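Local coordinates for protein arabinogalactan endo-1,4-beta-galactosidase (Ignisphaera aggregans, PDB 7OSK) that is the family 53 glycoside hydrolase domain of a thermostable archaeal enzyme that probably cleaves the beta-1,4-galactan chains of arabinogalactan, and binds calcium, at residues A[284-290]-A[344-350]; A[324-328]-A[384-388]; A[241-246]-A[279-284]. All blocks are in the same frame, centred on the assembly; numbering follows the deposited sequence.

Interaction 1. Residues A[284-290]-A[344-350]; sequences YDKKILV and DKALGIF
I288 to V290 and A346 to I349 pair as neighbouring parallel strands, the seventh and eighth of the closed eight-stranded TIM barrel. The short axes run 4.8 Å apart with 13° between their directions, and four backbone bonds join them: I288 N to K345 O, L347 N to I288 O, V290 N to G348 O and F350 N to V290 O. The register slips on the way. I288 faces A346 and V290 faces I349, so two steps on one strand answer three on the other, a beta bulge around L347 and G348. G348 has phi 153°, where a CB would press on the carbonyl oxygen of L347; this favours a residue without a side chain.

On one side of the sheet V290 and I349 lie side by side, pointing the same way, with V290 CB 3.7 Å from I349 CG2; L338 of helix 324-342 packs on both, and also on I288 and A346. L347 crosses K287 at about a right angle, its CD1 3.8 Å from K287 CG, and its CD2 lies 4.1 Å from L289 CB. V257 of strand 257-261 touches both L289 and L347. L289 holds CG anti to its backbone nitrogen (chi1 176°), which carries the methyls to the F350 ring: CD2 lies in the ring plane at its edge, 3.8 Å from F350 CE2.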
ATOM      1  N   TYR A 284     -16.427  -9.704 -12.408  1.00 26.28           N
ATOM      2  CA  TYR A 284     -15.238  -9.299 -13.153  1.00 28.41           C
ATOM      3  C   TYR A 284     -14.238 -10.441 -13.316  1.00 30.79           C
ATOM      4  O   TYR A 284     -14.061 -11.259 -12.411  1.00 31.57           O
ATOM      5  CB  TYR A 284     -14.552  -8.122 -12.455  1.00 26.77           C
ATOM      6  CG  TYR A 284     -15.478  -6.971 -12.143  1.00 24.51           C
ATOM      7  CD1 TYR A 284     -16.056  -6.227 -13.161  1.00 24.32           C
ATOM      8  CD2 TYR A 284     -15.763  -6.621 -10.829  1.00 25.11           C
ATOM      9  CE1 TYR A 284     -16.900  -5.173 -12.881  1.00 24.58           C
ATOM     10  CE2 TYR A 284     -16.606  -5.566 -10.540  1.00 24.13           C
ATOM     11  CZ  TYR A 284     -17.171  -4.846 -11.571  1.00 23.44           C
ATOM     12  OH  TYR A 284     -18.010  -3.796 -11.298  1.00 24.22           O
ATOM     13  N   ASP A 285     -13.589 -10.485 -14.479  1.00 29.90           N
ATOM     14  CA  ASP A 285     -12.495 -11.417 -14.728  1.00 31.98           C
ATOM     15  C   ASP A 285     -11.173 -10.676 -14.550  1.00 30.53           C
ATOM     16  O   ASP A 285     -10.407 -10.492 -15.498  1.00 32.03           O
ATOM     17  CB  ASP A 285     -12.593 -12.032 -16.131  1.00 31.96           C
ATOM     18  CG  ASP A 285     -13.344 -13.360 -16.145  1.00 35.36           C
ATOM     19  OD1 ASP A 285     -13.207 -14.150 -15.184  1.00 32.72           O
ATOM     20  OD2 ASP A 285     -14.079 -13.610 -17.125  1.00 37.46           O
ATOM     21  N   LYS A 286     -10.927 -10.236 -13.320  1.00 29.28           N
ATOM     22  CA  LYS A 286      -9.690  -9.553 -12.969  1.00 26.56           C
ATOM     23  C   LYS A 286      -9.221 -10.000 -11.593  1.00 25.90           C
ATOM     24  O   LYS A 286      -9.974 -10.622 -10.843  1.00 26.30           O
ATOM     25  CB  LYS A 286      -9.880  -8.039 -13.000  1.00 23.30           C
ATOM     26  CG  LYS A 286     -10.136  -7.490 -14.390  1.00 22.89           C
ATOM     27  CD  LYS A 286     -10.329  -5.989 -14.370  1.00 19.66           C
ATOM     28  CE  LYS A 286     -10.593  -5.448 -15.765  1.00 21.61           C
ATOM     29  NZ  LYS A 286      -9.478  -5.748 -16.703  1.00 21.50           N
ATOM     30  N   LYS A 287      -7.974  -9.676 -11.267  1.00 24.71           N
ATOM     31  CA  LYS A 287      -7.374 -10.104 -10.013  1.00 22.12           C
ATOM     32  C   LYS A 287      -7.825  -9.242  -8.840  1.00 21.44           C
ATOM     33  O   LYS A 287      -8.210  -8.085  -9.011  1.00 18.80           O
ATOM     34  CB  LYS A 287      -5.848 -10.083 -10.122  1.00 23.49           C
ATOM     35  CG  LYS A 287      -5.289 -11.051 -11.158  1.00 25.45           C
ATOM     36  CD  LYS A 287      -5.603 -12.507 -10.813  1.00 27.62           C
ATOM     37  CE  LYS A 287      -5.266 -13.444 -11.961  1.00 32.45           C
ATOM     38  NZ  LYS A 287      -3.822 -13.408 -12.321  1.00 34.12           N
ATOM     39  N   ILE A 288      -7.771  -9.832  -7.650  1.00 23.44           N
ATOM     40  CA  ILE A 288      -8.230  -9.187  -6.427  1.00 22.10           C
ATOM     41  C   ILE A 288      -7.072  -9.046  -5.448  1.00 20.89           C
ATOM     42  O   ILE A 288      -6.443 -10.037  -5.081  1.00 21.81           O
ATOM     43  CB  ILE A 288      -9.363  -9.988  -5.759  1.00 22.61           C
ATOM     44  CG1 ILE A 288     -10.381 -10.462  -6.804  1.00 23.77           C
ATOM     45  CG2 ILE A 288     -10.033  -9.157  -4.670  1.00 21.66           C
ATOM     46  CD1 ILE A 288     -11.053  -9.344  -7.575  1.00 24.21           C
ATOM     47  N   LEU A 289      -6.805  -7.813  -5.026  1.00 22.73           N
ATOM     48  CA  LEU A 289      -5.664  -7.514  -4.165  1.00 20.96           C
ATOM     49  C   LEU A 289      -6.065  -6.650  -2.974  1.00 19.43           C
ATOM     50  O   LEU A 289      -6.963  -5.817  -3.076  1.00 21.41           O
ATOM     51  CB  LEU A 289      -4.570  -6.810  -4.977  1.00 20.45           C
ATOM     52  CG  LEU A 289      -3.332  -6.321  -4.220  1.00 18.92           C
ATOM     53  CD1 LEU A 289      -2.512  -7.494  -3.710  1.00 21.85           C
ATOM     54  CD2 LEU A 289      -2.489  -5.417  -5.105  1.00 20.48           C
ATOM     55  N   VAL A 290      -5.401  -6.869  -1.843  1.00 19.84           N
ATOM     56  CA  VAL A 290      -5.503  -5.967  -0.699  1.00 20.43           C
ATOM     57  C   VAL A 290      -4.244  -5.099  -0.653  1.00 20.40           C
ATOM     58  O   VAL A 290      -3.189  -5.543  -0.195  1.00 18.31           O
ATOM     59  CB  VAL A 290      -5.670  -6.733   0.632  1.00 19.33           C
ATOM     60  CG1 VAL A 290      -5.794  -5.763   1.801  1.00 20.02           C
ATOM     61  CG2 VAL A 290      -6.882  -7.655   0.571  1.00 19.85           C
ATOM     62  N   ASP A 344      -9.044 -18.504  -7.611  1.00 24.67           N
ATOM     63  CA  ASP A 344      -7.870 -18.351  -8.469  1.00 26.96           C
ATOM     64  C   ASP A 344      -7.611 -16.892  -8.848  1.00 27.67           C
ATOM     65  O   ASP A 344      -6.611 -16.583  -9.500  1.00 28.15           O
ATOM     66  CB  ASP A 344      -8.023 -19.197  -9.741  1.00 27.33           C
ATOM     67  CG  ASP A 344      -9.411 -19.098 -10.349  1.00 27.83           C
ATOM     68  OD1 ASP A 344      -9.662 -18.149 -11.123  1.00 28.37           O
ATOM     69  OD2 ASP A 344     -10.253 -19.971 -10.045  1.00 27.41           O
ATOM     70  N   LYS A 345      -8.514 -16.002  -8.446  1.00 24.14           N
ATOM     71  CA  LYS A 345      -8.340 -14.570  -8.668  1.00 25.90           C
ATOM     72  C   LYS A 345      -7.785 -13.885  -7.424  1.00 25.64           C
ATOM     73  O   LYS A 345      -7.467 -12.694  -7.452  1.00 26.03           O
ATOM     74  CB  LYS A 345      -9.665 -13.924  -9.076  1.00 27.78           C
ATOM     75  CG  LYS A 345      -9.978 -14.048 -10.563  1.00 26.62           C
ATOM     76  CD  LYS A 345     -11.392 -14.553 -10.805  1.00 28.40           C
ATOM     77  CE  LYS A 345     -12.060 -13.828 -11.960  1.00 30.95           C
ATOM     78  NZ  LYS A 345     -13.540 -13.864 -11.817  1.00 33.11           N
ATOM     79  N   ALA A 346      -7.679 -14.634  -6.330  1.00 26.35           N
ATOM     80  CA  ALA A 346      -7.048 -14.123  -5.120  1.00 24.65           C
ATOM     81  C   ALA A 346      -5.566 -13.911  -5.386  1.00 26.56           C
ATOM     82  O   ALA A 346      -4.851 -14.842  -5.761  1.00 27.80           O
ATOM     83  CB  ALA A 346      -7.254 -15.073  -3.954  1.00 24.03           C
ATOM     84  N   LEU A 347      -5.113 -12.678  -5.187  1.00 24.97           N
ATOM     85  CA  LEU A 347      -3.743 -12.292  -5.496  1.00 24.31           C
ATOM     86  C   LEU A 347      -2.917 -12.225  -4.219  1.00 23.99           C
ATOM     87  O   LEU A 347      -1.850 -12.834  -4.125  1.00 23.05           O
ATOM     88  CB  LEU A 347      -3.735 -10.947  -6.216  1.00 24.76           C
ATOM     89  CG  LEU A 347      -2.671 -10.686  -7.276  1.00 23.94           C
ATOM     90  CD1 LEU A 347      -2.754 -11.684  -8.424  1.00 26.31           C
ATOM     91  CD2 LEU A 347      -2.852  -9.268  -7.783  1.00 24.87           C
ATOM     92  N   GLY A 348      -3.421 -11.483  -3.237  1.00 23.09           N
ATOM     93  CA  GLY A 348      -2.794 -11.423  -1.929  1.00 23.96           C
ATOM     94  C   GLY A 348      -3.042 -10.137  -1.177  1.00 19.69           C
ATOM     95  O   GLY A 348      -4.059  -9.478  -1.379  1.00 21.76           O
ATOM     96  N   ILE A 349      -2.102  -9.787  -0.304  1.00 21.77           N
ATOM     97  CA  ILE A 349      -2.276  -8.660   0.602  1.00 18.68           C
ATOM     98  C   ILE A 349      -0.972  -7.893   0.827  1.00 21.48           C
ATOM     99  O   ILE A 349       0.121  -8.434   0.637  1.00 20.86           O
ATOM    100  CB  ILE A 349      -2.824  -9.134   1.969  1.00 18.44           C
ATOM    101  CG1 ILE A 349      -1.806 -10.019   2.687  1.00 18.80           C
ATOM    102  CG2 ILE A 349      -4.122  -9.915   1.799  1.00 23.36           C
ATOM    103  CD1 ILE A 349      -1.324  -9.447   3.988  1.00 20.70           C
ATOM    104  N   PHE A 350      -1.104  -6.623   1.202  1.00 22.61           N
ATOM    105  CA  PHE A 350       0.022  -5.835   1.701  1.00 20.52           C
ATOM    106  C   PHE A 350      -0.330  -5.234   3.052  1.00 20.28           C
ATOM    107  O   PHE A 350      -1.297  -4.482   3.169  1.00 21.80           O
ATOM    108  CB  PHE A 350       0.398  -4.712   0.734  1.00 19.51           C
ATOM    109  CG  PHE A 350       0.940  -5.186  -0.581  1.00 17.90           C
ATOM    110  CD1 PHE A 350       2.287  -5.445  -0.734  1.00 20.14           C
ATOM    111  CD2 PHE A 350       0.103  -5.350  -1.670  1.00 18.20           C
ATOM    112  CE1 PHE A 350       2.789  -5.871  -1.948  1.00 21.23           C
ATOM    113  CE2 PHE A 350       0.598  -5.776  -2.882  1.00 17.31           C
ATOM    114  CZ  PHE A 350       1.943  -6.036  -3.021  1.00 20.88           C
TER

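Interaction 2. Residues A[324-328]-A[384-388]; sequences IQGQA and ALPSL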
ATOM      1  N   ILE A 324      -0.595  -8.843  20.028  1.00 25.70           N
ATOM      2  CA  ILE A 324       0.244  -9.393  18.977  1.00 28.03           C
ATOM      3  C   ILE A 324      -0.446 -10.607  18.363  1.00 27.48           C
ATOM      4  O   ILE A 324      -0.396 -10.814  17.152  1.00 28.57           O
ATOM      5  CB  ILE A 324       1.638  -9.782  19.508  1.00 35.62           C
ATOM      6  CG1 ILE A 324       2.300  -8.567  20.172  1.00 29.96           C
ATOM      7  CG2 ILE A 324       2.501 -10.327  18.374  1.00 32.02           C
ATOM      8  CD1 ILE A 324       3.707  -8.809  20.691  1.00 30.17           C
ATOM      9  N   GLN A 325      -1.098 -11.401  19.208  1.00 28.90           N
ATOM     10  CA  GLN A 325      -1.897 -12.531  18.743  1.00 27.72           C
ATOM     11  C   GLN A 325      -3.104 -12.047  17.944  1.00 27.61           C
ATOM     12  O   GLN A 325      -3.436 -12.608  16.900  1.00 27.40           O
ATOM     13  CB  GLN A 325      -2.364 -13.383  19.927  1.00 28.19           C
ATOM     14  CG  GLN A 325      -3.192 -14.602  19.538  1.00 25.94           C
ATOM     15  CD  GLN A 325      -2.372 -15.661  18.832  1.00 29.61           C
ATOM     16  OE1 GLN A 325      -1.611 -16.395  19.463  1.00 30.55           O
ATOM     17  NE2 GLN A 325      -2.521 -15.747  17.514  1.00 29.41           N
ATOM     18  N   GLY A 326      -3.764 -11.011  18.452  1.00 26.20           N
ATOM     19  CA  GLY A 326      -4.947 -10.471  17.810  1.00 25.10           C
ATOM     20  C   GLY A 326      -4.631  -9.891  16.448  1.00 27.34           C
ATOM     21  O   GLY A 326      -5.456  -9.942  15.535  1.00 28.73           O
ATOM     22  N   GLN A 327      -3.432  -9.333  16.316  1.00 25.58           N
ATOM     23  CA  GLN A 327      -2.961  -8.805  15.043  1.00 24.67           C
ATOM     24  C   GLN A 327      -2.744  -9.945  14.057  1.00 24.94           C
ATOM     25  O   GLN A 327      -3.188  -9.887  12.912  1.00 22.81           O
ATOM     26  CB  GLN A 327      -1.661  -8.015  15.234  1.00 27.07           C
ATOM     27  CG  GLN A 327      -1.078  -7.438  13.944  1.00 23.85           C
ATOM     28  CD  GLN A 327       0.296  -6.822  14.138  1.00 23.02           C
ATOM     29  OE1 GLN A 327       1.185  -7.427  14.738  1.00 22.18           O
ATOM     30  NE2 GLN A 327       0.476  -5.609  13.626  1.00 23.97           N
ATOM     31  N   ALA A 328      -2.057 -10.983  14.519  1.00 26.29           N
ATOM     32  CA  ALA A 328      -1.726 -12.124  13.678  1.00 24.76           C
ATOM     33  C   ALA A 328      -2.985 -12.878  13.262  1.00 26.24           C
ATOM     34  O   ALA A 328      -3.106 -13.316  12.116  1.00 25.71           O
ATOM     35  CB  ALA A 328      -0.769 -13.054  14.406  1.00 25.55           C
ATOM     36  N   ALA A 384      11.415  -7.337  15.647  1.00 28.95           N
ATOM     37  CA  ALA A 384      10.332  -8.012  14.942  1.00 28.41           C
ATOM     38  C   ALA A 384       9.355  -8.657  15.918  1.00 29.08           C
ATOM     39  O   ALA A 384       9.746  -9.447  16.776  1.00 30.98           O
ATOM     40  CB  ALA A 384      10.895  -9.060  13.993  1.00 29.11           C
ATOM     41  N   LEU A 385       8.081  -8.308  15.782  1.00 28.20           N
ATOM     42  CA  LEU A 385       7.033  -8.932  16.575  1.00 28.14           C
ATOM     43  C   LEU A 385       6.865 -10.384  16.142  1.00 30.25           C
ATOM     44  O   LEU A 385       7.067 -10.705  14.972  1.00 31.63           O
ATOM     45  CB  LEU A 385       5.713  -8.177  16.416  1.00 27.12           C
ATOM     46  CG  LEU A 385       5.717  -6.711  16.854  1.00 27.80           C
ATOM     47  CD1 LEU A 385       4.413  -6.033  16.462  1.00 24.88           C
ATOM     48  CD2 LEU A 385       5.948  -6.595  18.354  1.00 27.47           C
ATOM     49  N   PRO A 386       6.491 -11.269  17.079  1.00 32.86           N
ATOM     50  CA  PRO A 386       6.307 -12.676  16.704  1.00 33.77           C
ATOM     51  C   PRO A 386       5.145 -12.890  15.736  1.00 30.72           C
ATOM     52  O   PRO A 386       4.961 -14.006  15.252  1.00 32.57           O
ATOM     53  CB  PRO A 386       6.041 -13.371  18.045  1.00 42.50           C
ATOM     54  CG  PRO A 386       5.586 -12.294  18.966  1.00 36.13           C
ATOM     55  CD  PRO A 386       6.279 -11.045  18.521  1.00 33.06           C
ATOM     56  N   SER A 387       4.379 -11.837  15.459  1.00 31.17           N
ATOM     57  CA  SER A 387       3.269 -11.919  14.513  1.00 31.18           C
ATOM     58  C   SER A 387       3.732 -11.673  13.078  1.00 26.76           C
ATOM     59  O   SER A 387       2.935 -11.726  12.144  1.00 26.11           O
ATOM     60  CB  SER A 387       2.171 -10.918  14.889  1.00 28.03           C
ATOM     61  OG  SER A 387       2.690  -9.607  15.009  1.00 27.44           O
ATOM     62  N   LEU A 388       5.020 -11.402  12.908  1.00 28.20           N
ATOM     63  CA  LEU A 388       5.585 -11.195  11.580  1.00 27.40           C
ATOM     64  C   LEU A 388       5.729 -12.528  10.855  1.00 27.16           C
ATOM     65  O   LEU A 388       5.903 -12.564   9.639  1.00 27.69           O
ATOM     66  CB  LEU A 388       6.942 -10.490  11.677  1.00 27.29           C
ATOM     67  CG  LEU A 388       7.636 -10.106  10.367  1.00 24.74           C
ATOM     68  CD1 LEU A 388       6.775  -9.182   9.516  1.00 24.83           C
ATOM     69  CD2 LEU A 388       8.976  -9.460  10.660  1.00 26.19           C
TER
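S387 meets Q327 through a single polar bond, its OG donating to Q327 OE1 at 2.7 Å. The donor stands 25° out of the plane of the amide carbonyl, and the C=O...OG angle is 149°. Both ends are set by torsions: OG of S387 sits between its backbone N and carbonyl carbon (chi1 54°), while the Q327 chain is extended with CG anti to its own N, which carries the amide out to the serine. Apolar contacts lie beside the bond. I324 spreads over three residues: CG2 lies 3.7 Å from P386 CG and 3.4 Å from S387 OG, and CD1 approaches L385 CD2 at 3.9 Å, the isoleucine crossing the proline ring at about a right angle and the leucine obliquely. One turn further along the helix, A328 CB rests 3.7 Å from S387 CB.

In the TIM barrel this is where the first turns of helix 324-342, the helix leading into the last strand, 346-352, receive the segment that follows that strand and precedes helix 390-393. The segment is itself folded into a turn by the backbone bond from L388 N to L385 O, 3.0 Å long, which presents P386 and S387 to the helix. Behind Q327, its NE2 donates to Y351 OH and to A376 O, engaging both ends of the amide, which probably fixes which way round it sits. W297 packs against Q327 and L385 alike. The side chain of L385 lies about 14 Å from the bound calcium ion and about 9 Å from that of its ligand E373.

Interaction 3. Residues A[241-246]-A[279-284]; sequences YINFID and TLVQRY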
ATOM      1  N   TYR A 241     -18.232  -0.380  -5.609  1.00 22.84           N
ATOM      2  CA  TYR A 241     -17.245  -1.013  -6.478  1.00 23.26           C
ATOM      3  C   TYR A 241     -17.874  -1.362  -7.822  1.00 24.27           C
ATOM      4  O   TYR A 241     -17.279  -1.132  -8.877  1.00 23.40           O
ATOM      5  CB  TYR A 241     -16.671  -2.270  -5.825  1.00 21.99           C
ATOM      6  CG  TYR A 241     -15.525  -2.016  -4.868  1.00 24.17           C
ATOM      7  CD1 TYR A 241     -15.731  -1.353  -3.662  1.00 23.75           C
ATOM      8  CD2 TYR A 241     -14.240  -2.456  -5.161  1.00 22.04           C
ATOM      9  CE1 TYR A 241     -14.687  -1.126  -2.782  1.00 21.47           C
ATOM     10  CE2 TYR A 241     -13.189  -2.234  -4.286  1.00 22.31           C
ATOM     11  CZ  TYR A 241     -13.419  -1.568  -3.098  1.00 21.84           C
ATOM     12  OH  TYR A 241     -12.379  -1.344  -2.222  1.00 18.42           O
ATOM     13  N   ILE A 242     -19.082  -1.913  -7.774  1.00 22.92           N
ATOM     14  CA  ILE A 242     -19.819  -2.249  -8.985  1.00 24.30           C
ATOM     15  C   ILE A 242     -19.989  -1.022  -9.872  1.00 22.21           C
ATOM     16  O   ILE A 242     -19.621  -1.042 -11.044  1.00 21.48           O
ATOM     17  CB  ILE A 242     -21.209  -2.834  -8.657  1.00 24.08           C
ATOM     18  CG1 ILE A 242     -21.055  -4.190  -7.964  1.00 23.39           C
ATOM     19  CG2 ILE A 242     -22.045  -2.981  -9.931  1.00 22.41           C
ATOM     20  CD1 ILE A 242     -22.356  -4.774  -7.445  1.00 25.79           C
ATOM     21  N   ASN A 243     -20.550   0.040  -9.306  1.00 22.22           N
ATOM     22  CA  ASN A 243     -20.828   1.257 -10.058  1.00 25.06           C
ATOM     23  C   ASN A 243     -19.562   1.893 -10.616  1.00 22.49           C
ATOM     24  O   ASN A 243     -19.552   2.396 -11.739  1.00 21.34           O
ATOM     25  CB  ASN A 243     -21.563   2.270  -9.176  1.00 27.36           C
ATOM     26  CG  ASN A 243     -22.927   1.777  -8.725  1.00 25.87           C
ATOM     27  OD1 ASN A 243     -23.608   1.048  -9.445  1.00 25.27           O
ATOM     28  ND2 ASN A 243     -23.332   2.178  -7.524  1.00 24.95           N
ATOM     29  N   PHE A 244     -18.495   1.861  -9.826  1.00 22.51           N
ATOM     30  CA  PHE A 244     -17.247   2.516 -10.197  1.00 22.09           C
ATOM     31  C   PHE A 244     -16.473   1.726 -11.250  1.00 21.46           C
ATOM     32  O   PHE A 244     -15.984   2.296 -12.226  1.00 21.61           O
ATOM     33  CB  PHE A 244     -16.371   2.724  -8.961  1.00 22.10           C
ATOM     34  CG  PHE A 244     -15.139   3.541  -9.223  1.00 21.22           C
ATOM     35  CD1 PHE A 244     -13.960   2.935  -9.628  1.00 21.24           C
ATOM     36  CD2 PHE A 244     -15.161   4.917  -9.066  1.00 20.59           C
ATOM     37  CE1 PHE A 244     -12.825   3.687  -9.871  1.00 22.27           C
ATOM     38  CE2 PHE A 244     -14.030   5.675  -9.307  1.00 20.35           C
ATOM     39  CZ  PHE A 244     -12.860   5.060  -9.709  1.00 22.26           C
ATOM     40  N   ILE A 245     -16.361   0.418 -11.050  1.00 20.92           N
ATOM     41  CA  ILE A 245     -15.566  -0.421 -11.941  1.00 23.57           C
ATOM     42  C   ILE A 245     -16.273  -0.647 -13.279  1.00 20.76           C
ATOM     43  O   ILE A 245     -15.635  -0.611 -14.330  1.00 18.33           O
ATOM     44  CB  ILE A 245     -15.241  -1.777 -11.282  1.00 23.15           C
ATOM     45  CG1 ILE A 245     -14.372  -1.546 -10.041  1.00 22.72           C
ATOM     46  CG2 ILE A 245     -14.524  -2.705 -12.268  1.00 22.05           C
ATOM     47  CD1 ILE A 245     -14.084  -2.795  -9.231  1.00 23.28           C
ATOM     48  N   ASP A 246     -17.580  -0.891 -13.235  1.00 21.23           N
ATOM     49  CA  ASP A 246     -18.378  -1.005 -14.454  1.00 21.71           C
ATOM     50  C   ASP A 246     -18.150   0.197 -15.360  1.00 21.80           C
ATOM     51  O   ASP A 246     -17.869   0.047 -16.552  1.00 20.00           O
ATOM     52  CB  ASP A 246     -19.870  -1.118 -14.125  1.00 23.01           C
ATOM     53  CG  ASP A 246     -20.269  -2.505 -13.656  1.00 24.09           C
ATOM     54  OD1 ASP A 246     -19.376  -3.285 -13.267  1.00 24.93           O
ATOM     55  OD2 ASP A 246     -21.481  -2.808 -13.673  1.00 22.86           O
ATOM     56  N   THR A 279     -18.208 -10.854  -4.860  1.00 23.97           N
ATOM     57  CA  THR A 279     -18.933 -10.010  -5.802  1.00 25.78           C
ATOM     58  C   THR A 279     -18.030  -9.600  -6.962  1.00 26.21           C
ATOM     59  O   THR A 279     -18.497  -9.386  -8.079  1.00 27.24           O
ATOM     60  CB  THR A 279     -19.489  -8.742  -5.116  1.00 27.24           C
ATOM     61  OG1 THR A 279     -20.244  -9.114  -3.956  1.00 24.83           O
ATOM     62  CG2 THR A 279     -20.381  -7.950  -6.067  1.00 23.98           C
ATOM     63  N   LEU A 280     -16.733  -9.494  -6.689  1.00 26.57           N
ATOM     64  CA  LEU A 280     -15.759  -9.113  -7.710  1.00 27.42           C
ATOM     65  C   LEU A 280     -15.361 -10.290  -8.599  1.00 27.04           C
ATOM     66  O   LEU A 280     -15.120 -10.115  -9.793  1.00 28.11           O
ATOM     67  CB  LEU A 280     -14.508  -8.515  -7.057  1.00 25.45           C
ATOM     68  CG  LEU A 280     -14.453  -6.986  -6.985  1.00 23.86           C
ATOM     69  CD1 LEU A 280     -15.685  -6.419  -6.299  1.00 26.11           C
ATOM     70  CD2 LEU A 280     -13.192  -6.523  -6.270  1.00 23.57           C
ATOM     71  N   VAL A 281     -15.286 -11.486  -8.021  1.00 26.33           N
ATOM     72  CA  VAL A 281     -14.859 -12.660  -8.776  1.00 27.88           C
ATOM     73  C   VAL A 281     -15.952 -13.139  -9.729  1.00 28.32           C
ATOM     74  O   VAL A 281     -15.663 -13.799 -10.726  1.00 30.99           O
ATOM     75  CB  VAL A 281     -14.458 -13.831  -7.846  1.00 28.01           C
ATOM     76  CG1 VAL A 281     -13.321 -13.417  -6.925  1.00 29.32           C
ATOM     77  CG2 VAL A 281     -15.651 -14.321  -7.044  1.00 28.30           C
ATOM     78  N   GLN A 282     -17.203 -12.808  -9.420  1.00 28.93           N
ATOM     79  CA  GLN A 282     -18.323 -13.219 -10.259  1.00 31.50           C
ATOM     80  C   GLN A 282     -18.629 -12.179 -11.330  1.00 30.22           C
ATOM     81  O   GLN A 282     -19.033 -12.528 -12.436  1.00 31.18           O
ATOM     82  CB  GLN A 282     -19.577 -13.472  -9.418  1.00 33.10           C
ATOM     83  CG  GLN A 282     -20.749 -14.008 -10.241  1.00 35.23           C
ATOM     84  CD  GLN A 282     -22.015 -14.184  -9.433  1.00 40.67           C
ATOM     85  OE1 GLN A 282     -22.157 -15.148  -8.679  1.00 53.06           O
ATOM     86  NE2 GLN A 282     -22.949 -13.255  -9.592  1.00 39.02           N
ATOM     87  N   ARG A 283     -18.438 -10.905 -11.002  1.00 28.52           N
ATOM     88  CA  ARG A 283     -18.805  -9.825 -11.917  1.00 28.51           C
ATOM     89  C   ARG A 283     -17.657  -9.431 -12.841  1.00 27.96           C
ATOM     90  O   ARG A 283     -17.887  -8.893 -13.924  1.00 26.39           O
ATOM     91  CB  ARG A 283     -19.273  -8.599 -11.133  1.00 23.80           C
ATOM     92  CG  ARG A 283     -19.982  -7.570 -11.992  1.00 24.54           C
ATOM     93  CD  ARG A 283     -20.495  -6.409 -11.165  1.00 25.50           C
ATOM     94  NE  ARG A 283     -21.371  -5.532 -11.938  1.00 23.41           N
ATOM     95  CZ  ARG A 283     -22.694  -5.662 -12.019  1.00 22.64           C
ATOM     96  NH1 ARG A 283     -23.321  -6.641 -11.379  1.00 22.41           N
ATOM     97  NH2 ARG A 283     -23.396  -4.806 -12.748  1.00 22.95           N
ATOM     98  N   TYR A 284     -16.427  -9.704 -12.408  1.00 26.28           N
ATOM     99  CA  TYR A 284     -15.238  -9.299 -13.153  1.00 28.41           C
ATOM    100  C   TYR A 284     -14.238 -10.441 -13.316  1.00 30.79           C
ATOM    101  O   TYR A 284     -14.061 -11.259 -12.411  1.00 31.57           O
ATOM    102  CB  TYR A 284     -14.552  -8.122 -12.455  1.00 26.77           C
ATOM    103  CG  TYR A 284     -15.478  -6.971 -12.143  1.00 24.51           C
ATOM    104  CD1 TYR A 284     -16.056  -6.227 -13.161  1.00 24.32           C
ATOM    105  CD2 TYR A 284     -15.763  -6.621 -10.829  1.00 25.11           C
ATOM    106  CE1 TYR A 284     -16.900  -5.173 -12.881  1.00 24.58           C
ATOM    107  CE2 TYR A 284     -16.606  -5.566 -10.540  1.00 24.13           C
ATOM    108  CZ  TYR A 284     -17.171  -4.846 -11.571  1.00 23.44           C
ATOM    109  OH  TYR A 284     -18.010  -3.796 -11.298  1.00 24.22           O
TER
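Two helices of the barrel's outer layer, 238-250 and 270-283, are joined by a charged and aromatic group formed by D246, R283 and Y284. R283 grips the carboxylate side-on: NH2 bonds D246 OD2 at 2.9 Å, and NE reaches OD1 at 3.3 Å and OD2 at 3.2 Å. The two planes are only 16° apart and all three bonds lie close to the guanidinium plane, using the syn lone pairs of the carboxylate. R283 gets there by running extended from CG to NE. I242 CG2 packs over one face of the guanidinium, 3.3 Å from R283 NE.

The helices follow strands 228-234 and 257-261, adjacent in the TIM barrel; their short axes lie 11.5 Å apart and cross at -39°, a separation wide enough for side chains to fill. I258 of strand 257-261 touches I245, L280 and Y284 from the barrel side.

Y284, just past the end of its helix, donates OH to D246 OD1, with the ring turned 82° from the carboxylate. I245 CG2 sits over one face as a CH-pi contact, 3.7 Å from the ring centroid, and R283 CG lies over the opposite face. With an alanine in place of D246, the R283 guanidinium would probably lose its countercharge here, and Y284 OH this acceptor. Further back, I242 CD1 meets T279 CG2 at 4.0 Å.

All three contacts belong to one TIM barrel. Interaction 3 comes first along the chain and closes where interaction 1 opens: helix 270-283 runs into strand 287-293, and Y284 is common to both. Their centres lie about 12 Å apart, and they touch where I288 CD1 packs 3.6 Å from L280 CB, so the strand pair and the outer helix pair form continuous packing. Interaction 2 alternates with interaction 1 along the chain, since helix 324-342 leads into strand 346-352; their centres are about 24 Å apart, with nearest atoms about 9 Å apart. Interactions 2 and 3 lie about 33 Å apart between centres. Interaction 2 fastens the segment after the last strand to helix 324-342.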